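Local structure of beta-1,3-glucosyltransferase (5JVV) at residues A[96-101]-A[261-266]. The protein is, by its name, a fungal carbohydrate-active enzyme, probably built on a beta-sandwich fold. Sequence-based numbering, arbitrary orientation.
Sequences SICGAW and SCPLTK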
ATOM      1  N   SER A  96      -1.145   0.469 -13.010  1.00  9.95           N
ATOM      2  CA  SER A  96      -1.922   1.675 -13.229  1.00 10.57           C
ATOM      3  C   SER A  96      -3.109   1.273 -14.083  1.00 12.13           C
ATOM      4  O   SER A  96      -3.037   1.272 -15.312  1.00 14.11           O
ATOM      5  CB  SER A  96      -1.049   2.706 -13.938  1.00 13.03           C
ATOM      6  OG  SER A  96       0.084   3.004 -13.126  1.00 11.96           O
ATOM      7  N   ILE A  97      -4.199   0.909 -13.411  1.00  8.99           N
ATOM      8  CA  ILE A  97      -5.319   0.204 -14.026  1.00  8.37           C
ATOM      9  C   ILE A  97      -6.621   0.823 -13.531  1.00  7.84           C
ATOM     10  O   ILE A  97      -6.790   1.007 -12.333  1.00  8.43           O
ATOM     11  CB  ILE A  97      -5.297  -1.293 -13.629  1.00  8.40           C
ATOM     12  CG1 ILE A  97      -4.013  -1.979 -14.113  1.00  9.27           C
ATOM     13  CG2 ILE A  97      -6.537  -2.017 -14.157  1.00  8.09           C
ATOM     14  CD1 ILE A  97      -3.727  -3.292 -13.382  1.00  9.79           C
ATOM     15  N   CYS A  98      -7.548   1.132 -14.443  1.00  7.70           N
ATOM     16  CA  CYS A  98      -8.819   1.731 -14.060  1.00  9.71           C
ATOM     17  C   CYS A  98      -9.558   0.863 -13.052  1.00  9.94           C
ATOM     18  O   CYS A  98      -9.709  -0.348 -13.252  1.00 11.65           O
ATOM     19  CB  CYS A  98      -9.684   1.960 -15.292  1.00  8.98           C
ATOM     20  SG  CYS A  98      -9.043   3.237 -16.390  1.00 11.33           S
ATOM     21  N   GLY A  99      -9.980   1.487 -11.954  1.00  9.20           N
ATOM     22  CA  GLY A  99     -10.701   0.796 -10.901  1.00  8.78           C
ATOM     23  C   GLY A  99      -9.854   0.322  -9.736  1.00  9.10           C
ATOM     24  O   GLY A  99     -10.376   0.151  -8.636  1.00  9.78           O
ATOM     25  N   ALA A 100      -8.558   0.104  -9.963  1.00  8.49           N
ATOM     26  CA  ALA A 100      -7.699  -0.497  -8.937  1.00  9.26           C
ATOM     27  C   ALA A 100      -7.387   0.448  -7.775  1.00  7.10           C
ATOM     28  O   ALA A 100      -7.266   1.672  -7.942  1.00  8.71           O
ATOM     29  CB  ALA A 100      -6.404  -1.018  -9.560  1.00  9.94           C
ATOM     30  N   TRP A 101      -7.245  -0.127  -6.586  1.00  7.17           N
ATOM     31  CA  TRP A 101      -6.889   0.640  -5.391  1.00  7.63           C
ATOM     32  C   TRP A 101      -6.039  -0.234  -4.472  1.00  9.49           C
ATOM     33  O   TRP A 101      -6.535  -0.808  -3.499  1.00  9.22           O
ATOM     34  CB  TRP A 101      -8.165   1.140  -4.695  1.00  7.17           C
ATOM     35  CG  TRP A 101      -7.945   1.981  -3.458  1.00  8.13           C
ATOM     36  CD1 TRP A 101      -6.744   2.386  -2.920  1.00  9.57           C
ATOM     37  CD2 TRP A 101      -8.964   2.512  -2.608  1.00  8.59           C
ATOM     38  NE1 TRP A 101      -6.971   3.129  -1.784  1.00 10.30           N
ATOM     39  CE2 TRP A 101      -8.323   3.221  -1.575  1.00  8.82           C
ATOM     40  CE3 TRP A 101     -10.360   2.457  -2.624  1.00 10.28           C
ATOM     41  CZ2 TRP A 101      -9.034   3.866  -0.558  1.00  8.98           C
ATOM     42  CZ3 TRP A 101     -11.067   3.092  -1.612  1.00  8.91           C
ATOM     43  CH2 TRP A 101     -10.403   3.797  -0.598  1.00  8.85           C
ATOM     44  N   SER A 261      -7.975   8.832 -17.953  1.00 11.49           N
ATOM     45  CA  SER A 261      -8.266   8.080 -19.184  1.00  9.43           C
ATOM     46  C   SER A 261      -9.240   6.922 -18.958  1.00 13.19           C
ATOM     47  O   SER A 261      -9.382   6.040 -19.814  1.00 15.86           O
ATOM     48  CB  SER A 261      -6.985   7.579 -19.871  1.00 14.00           C
ATOM     49  OG  SER A 261      -6.170   8.661 -20.294  1.00 17.84           O
ATOM     50  N   CYS A 262      -9.923   6.931 -17.817  1.00  8.95           N
ATOM     51  CA  CYS A 262     -10.879   5.870 -17.513  1.00  9.74           C
ATOM     52  C   CYS A 262     -12.263   6.255 -18.016  1.00  9.58           C
ATOM     53  O   CYS A 262     -12.725   7.369 -17.785  1.00 11.53           O
ATOM     54  CB  CYS A 262     -10.892   5.588 -16.010  1.00  8.41           C
ATOM     55  SG  CYS A 262      -9.315   4.971 -15.372  1.00 10.56           S
ATOM     56  N   PRO A 263     -12.930   5.331 -18.731  1.00 10.58           N
ATOM     57  CA  PRO A 263     -14.177   5.673 -19.426  1.00 11.91           C
ATOM     58  C   PRO A 263     -15.402   5.800 -18.516  1.00 13.50           C
ATOM     59  O   PRO A 263     -15.649   4.950 -17.642  1.00 11.78           O
ATOM     60  CB  PRO A 263     -14.362   4.497 -20.389  1.00 15.42           C
ATOM     61  CG  PRO A 263     -13.744   3.353 -19.688  1.00 14.70           C
ATOM     62  CD  PRO A 263     -12.529   3.932 -18.973  1.00 13.53           C
ATOM     63  N   LEU A 264     -16.159   6.873 -18.729  1.00 16.96           N
ATOM     64  CA  LEU A 264     -17.388   7.126 -17.980  1.00 14.21           C
ATOM     65  C   LEU A 264     -18.574   6.604 -18.771  1.00 19.32           C
ATOM     66  O   LEU A 264     -18.956   7.182 -19.785  1.00 27.28           O
ATOM     67  CB  LEU A 264     -17.542   8.619 -17.680  1.00 16.61           C
ATOM     68  CG  LEU A 264     -16.473   9.153 -16.723  1.00 14.06           C
ATOM     69  CD1 LEU A 264     -16.467  10.670 -16.689  1.00 18.63           C
ATOM     70  CD2 LEU A 264     -16.681   8.596 -15.319  1.00 16.60           C
ATOM     71  N   THR A 265     -19.154   5.506 -18.300  1.00 12.10           N
ATOM     72  CA  THR A 265     -20.175   4.780 -19.060  1.00 12.46           C
ATOM     73  C   THR A 265     -21.532   4.754 -18.358  1.00 14.72           C
ATOM     74  O   THR A 265     -22.541   4.386 -18.973  1.00 14.54           O
ATOM     75  CB  THR A 265     -19.755   3.316 -19.263  1.00 14.68           C
ATOM     76  OG1 THR A 265     -19.411   2.752 -17.991  1.00 13.98           O
ATOM     77  CG2 THR A 265     -18.534   3.214 -20.190  1.00 14.95           C
ATOM     78  N   LYS A 266     -21.562   5.095 -17.072  1.00 11.34           N
ATOM     79  CA  LYS A 266     -22.798   4.960 -16.299  1.00 12.18           C
ATOM     80  C   LYS A 266     -23.185   6.280 -15.638  1.00 10.60           C
ATOM     81  O   LYS A 266     -22.720   7.342 -16.063  1.00 11.65           O
ATOM     82  CB  LYS A 266     -22.700   3.825 -15.268  1.00  9.68           C
ATOM     83  CG  LYS A 266     -22.383   2.433 -15.868  1.00 10.46           C
ATOM     84  CD  LYS A 266     -23.579   1.827 -16.624  1.00 12.16           C
ATOM     85  CE  LYS A 266     -23.261   0.373 -17.016  1.00 14.10           C
ATOM     86  NZ  LYS A 266     -24.375  -0.296 -17.764  1.00 17.11           N
TER
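C98 and C262 are joined by a disulfide that pins the loop between helices 249-255 and 269-279 to a type II beta turn, I97 to A100, leading into strand 100-107 of what is probably a beta sandwich. C98 SG and C262 SG are 2.0 Å apart, and the C-S-S-C torsion of -95° gives the bridge a left-handed twist. Both side chains point across the contact, and each SG lies anti to its own carbonyl carbon, beside its backbone N (chi1 -68° in C98, -63° in C262); the CA atoms of C98 and C262 are 5.8 Å apart. Little else touches: CD of P263 comes within 4.4 Å of C98 SG, a loose apolar contact, and no hydrogen bond crosses between the segments.

F276 of helix 269-279 packs against both C98 and P263, while Y256 touches C262 and hydrogen-bonds through its hydroxyl to the carbonyl of P263. A second disulfide, C248 to C273, ties the same helix to the residue just past strand 240-247, and C248 also shares a backbone hydrogen bond with G99. N124 OD1 accepts the N-H of G99. The turn that presents C98 is closed by A100 N donating to I97 O at 3.1 Å.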